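Local coordinates for cell wall surface anchor family protein (Streptococcus agalactiae serogroup V, PDB 3PF2) that forms the shaft of the type 1 pilus on the bacterial surface as its major pilin, here seen as the 35-kDa C-terminal fragment, at residues 23-28 with 215-220; 56-61 with 137-142; 176-181 with 259-264. All blocks are in the same frame, centred on the assembly; numbering follows the deposited sequence.

Interaction 1: residues 23-28 with 215-220; sequences YTIGEE and TDALIK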
loop_
_atom_site.group_PDB
_atom_site.type_symbol
_atom_site.label_atom_id
_atom_site.label_comp_id
_atom_site.label_asym_id
_atom_site.label_seq_id
_atom_site.Cartn_x
_atom_site.Cartn_y
_atom_site.Cartn_z
ATOM N N TYR A 23 4.666 -1.426 -3.363
ATOM C CA TYR A 23 3.589 -1.803 -4.295
ATOM C C TYR A 23 3.462 -0.841 -5.441
ATOM O O TYR A 23 3.808 0.330 -5.334
ATOM C CB TYR A 23 2.234 -1.856 -3.579
ATOM C CG TYR A 23 2.105 -2.973 -2.589
ATOM C CD1 TYR A 23 1.902 -4.277 -3.014
ATOM C CD2 TYR A 23 2.195 -2.723 -1.214
ATOM C CE1 TYR A 23 1.781 -5.331 -2.108
ATOM C CE2 TYR A 23 2.067 -3.759 -0.297
ATOM C CZ TYR A 23 1.877 -5.056 -0.746
ATOM O OH TYR A 23 1.754 -6.088 0.160
ATOM N N THR A 24 2.939 -1.357 -6.545
ATOM C CA THR A 24 2.501 -0.539 -7.660
ATOM C C THR A 24 1.135 0.045 -7.316
ATOM O O THR A 24 0.312 -0.618 -6.681
ATOM C CB THR A 24 2.462 -1.397 -8.927
ATOM O OG1 THR A 24 3.804 -1.743 -9.283
ATOM C CG2 THR A 24 1.801 -0.681 -10.116
ATOM N N ILE A 25 0.925 1.300 -7.700
ATOM C CA ILE A 25 -0.353 1.984 -7.466
ATOM C C ILE A 25 -1.493 1.145 -8.039
ATOM O O ILE A 25 -1.404 0.654 -9.161
ATOM C CB ILE A 25 -0.350 3.406 -8.068
ATOM C CG1 ILE A 25 0.459 4.345 -7.157
ATOM C CG2 ILE A 25 -1.804 3.913 -8.285
ATOM C CD1 ILE A 25 0.576 5.819 -7.651
ATOM N N GLY A 26 -2.552 0.956 -7.257
ATOM C CA GLY A 26 -3.686 0.146 -7.712
ATOM C C GLY A 26 -3.638 -1.336 -7.383
ATOM O O GLY A 26 -4.653 -2.036 -7.486
ATOM N N GLU A 27 -2.468 -1.818 -6.969
ATOM C CA GLU A 27 -2.268 -3.226 -6.629
ATOM C C GLU A 27 -2.828 -3.466 -5.233
ATOM O O GLU A 27 -2.360 -2.858 -4.270
ATOM C CB GLU A 27 -0.768 -3.530 -6.697
ATOM C CG GLU A 27 -0.294 -4.927 -6.356
ATOM C CD GLU A 27 1.179 -5.151 -6.760
ATOM O OE1 GLU A 27 2.098 -4.304 -6.478
ATOM O OE2 GLU A 27 1.431 -6.193 -7.381
ATOM N N GLU A 28 -3.840 -4.319 -5.120
ATOM C CA GLU A 28 -4.475 -4.533 -3.815
ATOM C C GLU A 28 -3.591 -5.390 -2.904
ATOM O O GLU A 28 -2.939 -6.334 -3.358
ATOM C CB GLU A 28 -5.876 -5.139 -3.959
ATOM C CG GLU A 28 -6.642 -5.202 -2.626
ATOM C CD GLU A 28 -7.941 -5.959 -2.736
ATOM O OE1 GLU A 28 -8.924 -5.363 -3.221
ATOM O OE2 GLU A 28 -7.973 -7.145 -2.321
ATOM N N THR A 215 -4.253 -0.239 -14.981
ATOM C CA THR A 215 -5.484 -0.374 -14.215
ATOM C C THR A 215 -6.113 1.016 -14.102
ATOM O O THR A 215 -5.462 2.031 -14.386
ATOM C CB THR A 215 -5.208 -0.909 -12.800
ATOM O OG1 THR A 215 -4.324 -0.009 -12.123
ATOM C CG2 THR A 215 -4.601 -2.309 -12.842
ATOM N N ASP A 216 -7.376 1.068 -13.679
ATOM C CA ASP A 216 -8.028 2.347 -13.401
ATOM C C ASP A 216 -7.192 3.227 -12.460
ATOM O O ASP A 216 -7.048 4.434 -12.685
ATOM C CB ASP A 216 -9.428 2.110 -12.813
ATOM C CG ASP A 216 -10.420 1.584 -13.838
ATOM O OD1 ASP A 216 -10.152 1.648 -15.057
ATOM O OD2 ASP A 216 -11.494 1.107 -13.424
ATOM N N ALA A 217 -6.622 2.620 -11.422
ATOM C CA ALA A 217 -5.814 3.366 -10.439
ATOM C C ALA A 217 -4.499 3.920 -11.024
ATOM O O ALA A 217 -4.097 5.047 -10.717
ATOM C CB ALA A 217 -5.530 2.503 -9.233
ATOM N N LEU A 218 -3.830 3.121 -11.856
ATOM C CA LEU A 218 -2.595 3.574 -12.510
ATOM C C LEU A 218 -2.873 4.687 -13.513
ATOM O O LEU A 218 -2.086 5.636 -13.640
ATOM C CB LEU A 218 -1.873 2.413 -13.186
ATOM C CG LEU A 218 -0.727 1.781 -12.396
ATOM C CD1 LEU A 218 -0.176 0.609 -13.180
ATOM C CD2 LEU A 218 0.382 2.809 -12.068
ATOM N N ILE A 219 -4.001 4.576 -14.212
ATOM C CA ILE A 219 -4.431 5.610 -15.153
ATOM C C ILE A 219 -4.616 6.944 -14.411
ATOM O O ILE A 219 -4.164 8.000 -14.869
ATOM C CB ILE A 219 -5.708 5.181 -15.914
ATOM C CG1 ILE A 219 -5.368 4.103 -16.955
ATOM C CG2 ILE A 219 -6.375 6.385 -16.582
ATOM C CD1 ILE A 219 -6.563 3.329 -17.493
ATOM N N LYS A 220 -5.246 6.876 -13.240
ATOM C CA LYS A 220 -5.489 8.060 -12.427
ATOM C C LYS A 220 -4.198 8.718 -11.926
ATOM O O LYS A 220 -4.177 9.914 -11.662
ATOM C CB LYS A 220 -6.428 7.710 -11.260
ATOM C CG LYS A 220 -7.258 8.876 -10.752
ATOM C CD LYS A 220 -8.390 8.367 -9.862
ATOM C CE LYS A 220 -9.212 9.513 -9.290
ATOM N NZ LYS A 220 -10.072 9.030 -8.171
HETATM O O HOH W 1 -2.497 -1.360 -10.810
#

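Interaction 2: residues 56-61 with 137-142; sequences GLTYKS and ASTINE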
loop_
_atom_site.group_PDB
_atom_site.type_symbol
_atom_site.label_atom_id
_atom_site.label_comp_id
_atom_site.label_asym_id
_atom_site.label_seq_id
_atom_site.Cartn_x
_atom_site.Cartn_y
_atom_site.Cartn_z
ATOM N N GLY A 56 -3.192 8.939 0.705
ATOM C CA GLY A 56 -2.602 8.144 -0.370
ATOM C C GLY A 56 -2.994 6.679 -0.351
ATOM O O GLY A 56 -2.472 5.885 -1.137
ATOM N N LEU A 57 -3.904 6.312 0.547
ATOM C CA LEU A 57 -4.433 4.947 0.594
ATOM C C LEU A 57 -5.915 4.928 0.247
ATOM O O LEU A 57 -6.662 5.792 0.691
ATOM C CB LEU A 57 -4.221 4.342 1.980
ATOM C CG LEU A 57 -2.776 4.231 2.485
ATOM C CD1 LEU A 57 -2.754 3.741 3.908
ATOM C CD2 LEU A 57 -1.937 3.295 1.607
ATOM N N THR A 58 -6.329 3.950 -0.556
ATOM C CA THR A 58 -7.752 3.705 -0.819
ATOM C C THR A 58 -8.164 2.381 -0.181
ATOM O O THR A 58 -7.625 1.324 -0.510
ATOM C CB THR A 58 -8.079 3.724 -2.343
ATOM O OG1 THR A 58 -7.816 5.033 -2.867
ATOM C CG2 THR A 58 -9.568 3.362 -2.604
ATOM N N TYR A 59 -9.115 2.457 0.749
ATOM C CA TYR A 59 -9.759 1.298 1.354
ATOM C C TYR A 59 -10.591 0.520 0.326
ATOM O O TYR A 59 -11.304 1.121 -0.500
ATOM C CB TYR A 59 -10.662 1.768 2.507
ATOM C CG TYR A 59 -11.675 0.745 2.996
ATOM C CD1 TYR A 59 -11.372 -0.126 4.043
ATOM C CD2 TYR A 59 -12.948 0.672 2.423
ATOM C CE1 TYR A 59 -12.306 -1.059 4.499
ATOM C CE2 TYR A 59 -13.879 -0.253 2.855
ATOM C CZ TYR A 59 -13.558 -1.103 3.899
ATOM O OH TYR A 59 -14.476 -2.023 4.350
ATOM N N LYS A 60 -10.495 -0.806 0.377
ATOM C CA LYS A 60 -11.255 -1.672 -0.536
ATOM C C LYS A 60 -12.321 -2.476 0.185
ATOM O O LYS A 60 -13.480 -2.464 -0.219
ATOM C CB LYS A 60 -10.350 -2.619 -1.331
ATOM C CG LYS A 60 -9.499 -1.939 -2.386
ATOM C CD LYS A 60 -10.358 -1.238 -3.442
ATOM C CE LYS A 60 -9.523 -0.248 -4.245
ATOM N NZ LYS A 60 -10.317 0.341 -5.369
ATOM N N SER A 61 -11.924 -3.187 1.238
ATOM C CA SER A 61 -12.847 -4.049 1.978
ATOM C C SER A 61 -12.195 -4.545 3.243
ATOM O O SER A 61 -10.973 -4.431 3.404
ATOM C CB SER A 61 -13.234 -5.274 1.128
ATOM O OG SER A 61 -12.075 -5.952 0.685
ATOM N N ALA A 137 -8.244 -4.855 3.109
ATOM C CA ALA A 137 -7.758 -4.675 1.745
ATOM C C ALA A 137 -7.677 -3.200 1.368
ATOM O O ALA A 137 -8.566 -2.405 1.705
ATOM C CB ALA A 137 -8.642 -5.446 0.770
ATOM N N SER A 138 -6.599 -2.846 0.669
ATOM C CA SER A 138 -6.210 -1.461 0.464
ATOM C C SER A 138 -5.393 -1.358 -0.821
ATOM O O SER A 138 -4.851 -2.351 -1.272
ATOM C CB SER A 138 -5.333 -1.025 1.659
ATOM O OG SER A 138 -5.002 0.352 1.612
ATOM N N THR A 139 -5.350 -0.164 -1.414
ATOM C CA THR A 139 -4.400 0.126 -2.502
ATOM C C THR A 139 -3.686 1.433 -2.192
ATOM O O THR A 139 -4.173 2.236 -1.402
ATOM C CB THR A 139 -5.090 0.274 -3.877
ATOM O OG1 THR A 139 -6.025 1.367 -3.834
ATOM C CG2 THR A 139 -5.818 -1.004 -4.281
ATOM N N ILE A 140 -2.514 1.637 -2.794
ATOM C CA ILE A 140 -1.892 2.948 -2.807
ATOM C C ILE A 140 -2.512 3.703 -3.991
ATOM O O ILE A 140 -2.683 3.125 -5.059
ATOM C CB ILE A 140 -0.362 2.847 -3.028
ATOM C CG1 ILE A 140 0.304 2.030 -1.905
ATOM C CG2 ILE A 140 0.275 4.244 -3.135
ATOM C CD1 ILE A 140 1.819 1.750 -2.093
ATOM N N ASN A 141 -2.850 4.975 -3.805
ATOM C CA ASN A 141 -3.455 5.749 -4.894
ATOM C C ASN A 141 -2.568 6.890 -5.398
ATOM O O ASN A 141 -1.423 7.044 -4.961
ATOM C CB ASN A 141 -4.844 6.261 -4.487
ATOM C CG ASN A 141 -4.789 7.211 -3.322
ATOM O OD1 ASN A 141 -3.983 8.132 -3.316
ATOM N ND2 ASN A 141 -5.657 7.003 -2.325
ATOM N N GLU A 142 -3.113 7.680 -6.321
ATOM C CA GLU A 142 -2.397 8.779 -6.965
ATOM C C GLU A 142 -1.982 9.914 -6.027
ATOM O O GLU A 142 -1.217 10.790 -6.415
ATOM C CB GLU A 142 -3.234 9.311 -8.150
ATOM C CG GLU A 142 -4.409 10.240 -7.795
ATOM C CD GLU A 142 -5.618 9.524 -7.201
ATOM O OE1 GLU A 142 -5.712 8.280 -7.285
ATOM O OE2 GLU A 142 -6.497 10.220 -6.630
#

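Interaction 3: residues 176-181 with 259-264; sequences KPEVHT and ANAEGT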
loop_
_atom_site.group_PDB
_atom_site.type_symbol
_atom_site.label_atom_id
_atom_site.label_comp_id
_atom_site.label_asym_id
_atom_site.label_seq_id
_atom_site.Cartn_x
_atom_site.Cartn_y
_atom_site.Cartn_z
ATOM N N LYS A 176 4.423 1.656 13.667
ATOM C CA LYS A 176 3.522 1.700 12.501
ATOM C C LYS A 176 4.159 1.001 11.296
ATOM O O LYS A 176 5.341 1.228 10.996
ATOM C CB LYS A 176 3.209 3.143 12.107
ATOM C CG LYS A 176 2.531 3.993 13.194
ATOM C CD LYS A 176 2.051 5.323 12.583
ATOM C CE LYS A 176 1.625 6.337 13.657
ATOM N NZ LYS A 176 0.946 7.516 13.014
ATOM N N PRO A 177 3.391 0.134 10.608
ATOM C CA PRO A 177 3.863 -0.381 9.308
ATOM C C PRO A 177 3.709 0.663 8.212
ATOM O O PRO A 177 3.012 1.663 8.400
ATOM C CB PRO A 177 2.936 -1.575 9.053
ATOM C CG PRO A 177 1.638 -1.189 9.743
ATOM C CD PRO A 177 2.063 -0.391 10.976
ATOM N N GLU A 178 4.347 0.447 7.054
ATOM C CA GLU A 178 4.256 1.415 5.954
ATOM C C GLU A 178 4.377 0.743 4.601
ATOM O O GLU A 178 4.975 -0.343 4.482
ATOM C CB GLU A 178 5.330 2.516 6.067
ATOM C CG GLU A 178 6.785 2.016 6.025
ATOM C CD GLU A 178 7.318 1.727 4.620
ATOM O OE1 GLU A 178 6.889 2.390 3.648
ATOM O OE2 GLU A 178 8.193 0.833 4.478
ATOM N N VAL A 179 3.807 1.402 3.599
ATOM C CA VAL A 179 4.008 1.001 2.208
ATOM C C VAL A 179 4.552 2.148 1.380
ATOM O O VAL A 179 4.480 3.328 1.767
ATOM C CB VAL A 179 2.715 0.449 1.558
ATOM C CG1 VAL A 179 2.262 -0.816 2.256
ATOM C CG2 VAL A 179 1.593 1.527 1.554
ATOM N N HIS A 180 5.067 1.822 0.200
ATOM C CA HIS A 180 5.637 2.867 -0.655
ATOM C C HIS A 180 5.538 2.437 -2.099
ATOM O O HIS A 180 5.498 1.235 -2.385
ATOM C CB HIS A 180 7.105 3.097 -0.289
ATOM C CG HIS A 180 7.823 1.830 0.037
ATOM N ND1 HIS A 180 7.924 1.349 1.328
ATOM C CD2 HIS A 180 8.412 0.905 -0.760
ATOM C CE1 HIS A 180 8.568 0.199 1.313
ATOM N NE2 HIS A 180 8.859 -0.106 0.058
ATOM N N THR A 181 5.540 3.437 -2.980
ATOM C CA THR A 181 5.525 3.252 -4.431
ATOM C C THR A 181 6.457 4.307 -5.016
ATOM O O THR A 181 6.721 5.300 -4.361
ATOM C CB THR A 181 4.073 3.377 -4.995
ATOM O OG1 THR A 181 4.027 2.882 -6.338
ATOM C CG2 THR A 181 3.527 4.808 -4.949
ATOM N N ALA A 259 10.979 -4.434 1.748
ATOM C CA ALA A 259 11.932 -3.614 2.482
ATOM C C ALA A 259 11.280 -2.277 2.799
ATOM O O ALA A 259 10.147 -2.010 2.371
ATOM C CB ALA A 259 13.223 -3.417 1.662
ATOM N N ASN A 260 11.982 -1.446 3.565
ATOM C CA ASN A 260 11.440 -0.127 3.899
ATOM C C ASN A 260 11.547 0.837 2.723
ATOM O O ASN A 260 11.997 0.442 1.639
ATOM C CB ASN A 260 12.053 0.430 5.196
ATOM C CG ASN A 260 13.516 0.788 5.062
ATOM O OD1 ASN A 260 14.040 0.997 3.967
ATOM N ND2 ASN A 260 14.189 0.888 6.203
ATOM N N ALA A 261 11.098 2.074 2.913
ATOM C CA ALA A 261 11.004 3.040 1.818
ATOM C C ALA A 261 12.373 3.457 1.245
ATOM O O ALA A 261 12.433 4.009 0.147
ATOM C CB ALA A 261 10.182 4.270 2.245
ATOM N N GLU A 262 13.443 3.180 1.996
ATOM C CA GLU A 262 14.821 3.381 1.538
ATOM C C GLU A 262 15.437 2.139 0.890
ATOM O O GLU A 262 16.640 2.136 0.564
ATOM C CB GLU A 262 15.705 3.781 2.720
ATOM C CG GLU A 262 15.276 5.020 3.421
ATOM C CD GLU A 262 16.307 5.482 4.431
ATOM O OE1 GLU A 262 17.327 4.772 4.633
ATOM O OE2 GLU A 262 16.092 6.554 5.027
ATOM N N GLY A 263 14.624 1.094 0.708
ATOM C CA GLY A 263 15.090 -0.239 0.309
ATOM C C GLY A 263 15.413 -0.461 -1.157
ATOM O O GLY A 263 15.322 0.460 -1.970
ATOM N N THR A 264 15.772 -1.698 -1.490
ATOM C CA THR A 264 16.389 -1.992 -2.797
ATOM C C THR A 264 15.517 -1.618 -4.000
ATOM O O THR A 264 14.331 -1.955 -4.070
ATOM C CB THR A 264 16.877 -3.447 -2.928
ATOM O OG1 THR A 264 17.700 -3.773 -1.796
ATOM C CG2 THR A 264 17.734 -3.593 -4.187
#

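Interaction 1: residues 23-28 with 215-220
The flat group facing the helix is the peptide joining Ile25 to Gly26. The Ala217 methyl lies over one face at its glycine end, Ala217 CB 3.4 Å from Gly26 CA; Leu218 CG comes up obliquely beyond the oxygen, 3.5 Å from Ile25 O, and a bridging water sits close to the peptide plane. Behind it the Tyr23 ring has Glu27 CD at its edge, in plane, and stacks on Phe29; it makes no contact with 215-220. The Glu27 carboxylate takes the amide of Thr24, with Thr24 N 3.1 Å from Glu27 OE1, on the anti side and 25° out of the carboxylate plane. That bond braces a type II turn from Thr24 to Glu27. Gly26 fills its third position with phi 91°, and without a side chain it lets the Ala217 methyl press on the alpha carbon. Ile25 CG2 packs on Ala217 O at 3.5 Å. The leucine lies across Thr24 at about a right angle, with Leu218 CD1 3.9 Å from Thr24 CG2. Its chi1 of -98° is well off the staggered value and sets CG where it meets the carbonyl. No direct hydrogen bond crosses the contact. The water joins the two sides, donating to Ile25 O at 2.8 Å and lying 2.6 Å from Thr215 OG1. Thr215 is the N-cap of helix 216-221, its OG1 accepting from Leu218 N, so the water ties the turn to the helix start. Thr24 OG1 is bonded to Ala254 N, and Asp216 OD1 to Thr234 OG1. The contact wedges the first turn of helix 216-221, from the prealbumin-like part, against the loop between strands 20-22 and 29-35 of the preceding Ig-like part, with Ile25 also packed on strands 132-140 and 178-190.

Interaction 2: residues 56-61 with 137-142
Leu57 to Ser61 runs antiparallel to Ala137 to Ile140, the N-to-C directions at 152°, with Thr58 and Thr139 a hydrogen-bonded pair. Thr58 N lies 2.9 Å from Thr139 O, and Thr139 N the same 2.9 Å from Thr58 O. Past the end of the paired strands Asn141 N still reaches Gly56 O, at 2.8 Å. The side chain of this asparagine then folds back over the neighbouring strand. With chi1 63° its CG stands between the backbone N and the carbonyl carbon, over the Gly56 carbonyl, and Asn141 ND2 gives a nearly straight bond (164°) to Thr58 OG1 at 3.0 Å, the hydroxyl lying close to the amide plane. The same ND2 serves Asp55 O, while OD1 takes Lys143 N, so the whole amide is gripped. On this face Thr139 OG1 also touches Thr58 CB at 3.5 Å, and Lys60 CE slants across Thr139 CG2 at 3.8 Å. The other face carries Leu57, Ser138 and Ile140; Leu57 and Ile140 pack on Val179 and Ile150, and the Ser138 hydroxyl is weakly bonded to Trp31 NE1. Further along, Ala137 O receives Lys60 N at 2.8 Å and, weakly, Ser61 N, while Ala137 CB sits 3.5 Å from Ser61 OG. Two residues opposite one make this a classic beta bulge, and it falls within a five-stranded antiparallel sheet, where strand 132-140 is flanked by 57-67 and 29-35, as fits the Ig-like pilin domain of this fragment.

Interaction 3: residues 176-181 with 259-264
His180 and Glu178, side chains that both bear on Ala261, are joined by a short bond, His180 ND1 to Glu178 OE1 at 2.7 Å, almost straight at 173°. It uses the syn lone pair of the carboxylate oxygen and lies practically in the ring plane, so the imidazole is held edge-on to the acid. Across the ring His180 NE2 is bonded to Ala256 O. With both ring nitrogens facing oxygen acceptors, a protonated imidazole would be consistent, and its charge may offset the repulsion between Glu178 OE2 and Asp20 OD1. Two residues apart on one side of strand 178-190, the pair faces the loop between strands 247-253 and 266-274 of the prealbumin-like part; the same strand pairs in parallel with 20-22, so the contact lies where the two Ig-like parts of the fragment join. The loop closes here as a type I turn from Asn260 to Gly263, with Gly263 N bonded to Asn260 O at 2.9 Å. It lays Ala261 CA over one face of the His180 ring, 3.8 Å from the ring centroid and displaced toward the rim, a CH-pi contact. The ring edge meets the carbonyl before the turn, His180 CE1 coming within 2.9 Å of Ala259 O. On the acid side, Glu178 OE2 lies 3.4 Å from Asn260 CA, and Glu178 OE1 is 4.0 Å from Ala261 CB. The chi1 of His180, 39°, puts CG between backbone N and carbonyl carbon, on the side of the loop. Tyr255 meets the same imidazole at about 50° and bonds through OH to Ala261 O.

Interactions 1 and 3 join the two Ig-like parts; interaction 2 lies inside the sheet of the first, next to them. Interactions 1 and 2, with centres 9 Å apart, share a probable backbone bond from Gly26 N to Ile140 O (3.1 Å), so the turn of 23-28 is fixed to the C-terminal end of strand 132-140. Interaction 3 lies about 17 Å from interaction 1 and 16 Å from interaction 2, centre to centre; it reaches the first through Tyr23 N and His180 O (3.0 Å, probably bonded) and the second where Ile140 CD1 packs on Val179 CG2 at 3.7 Å. The side chain of Glu178 is about 10 Å from a bound calcium ion, that of Leu57 about 14 Å; neither is a ligand.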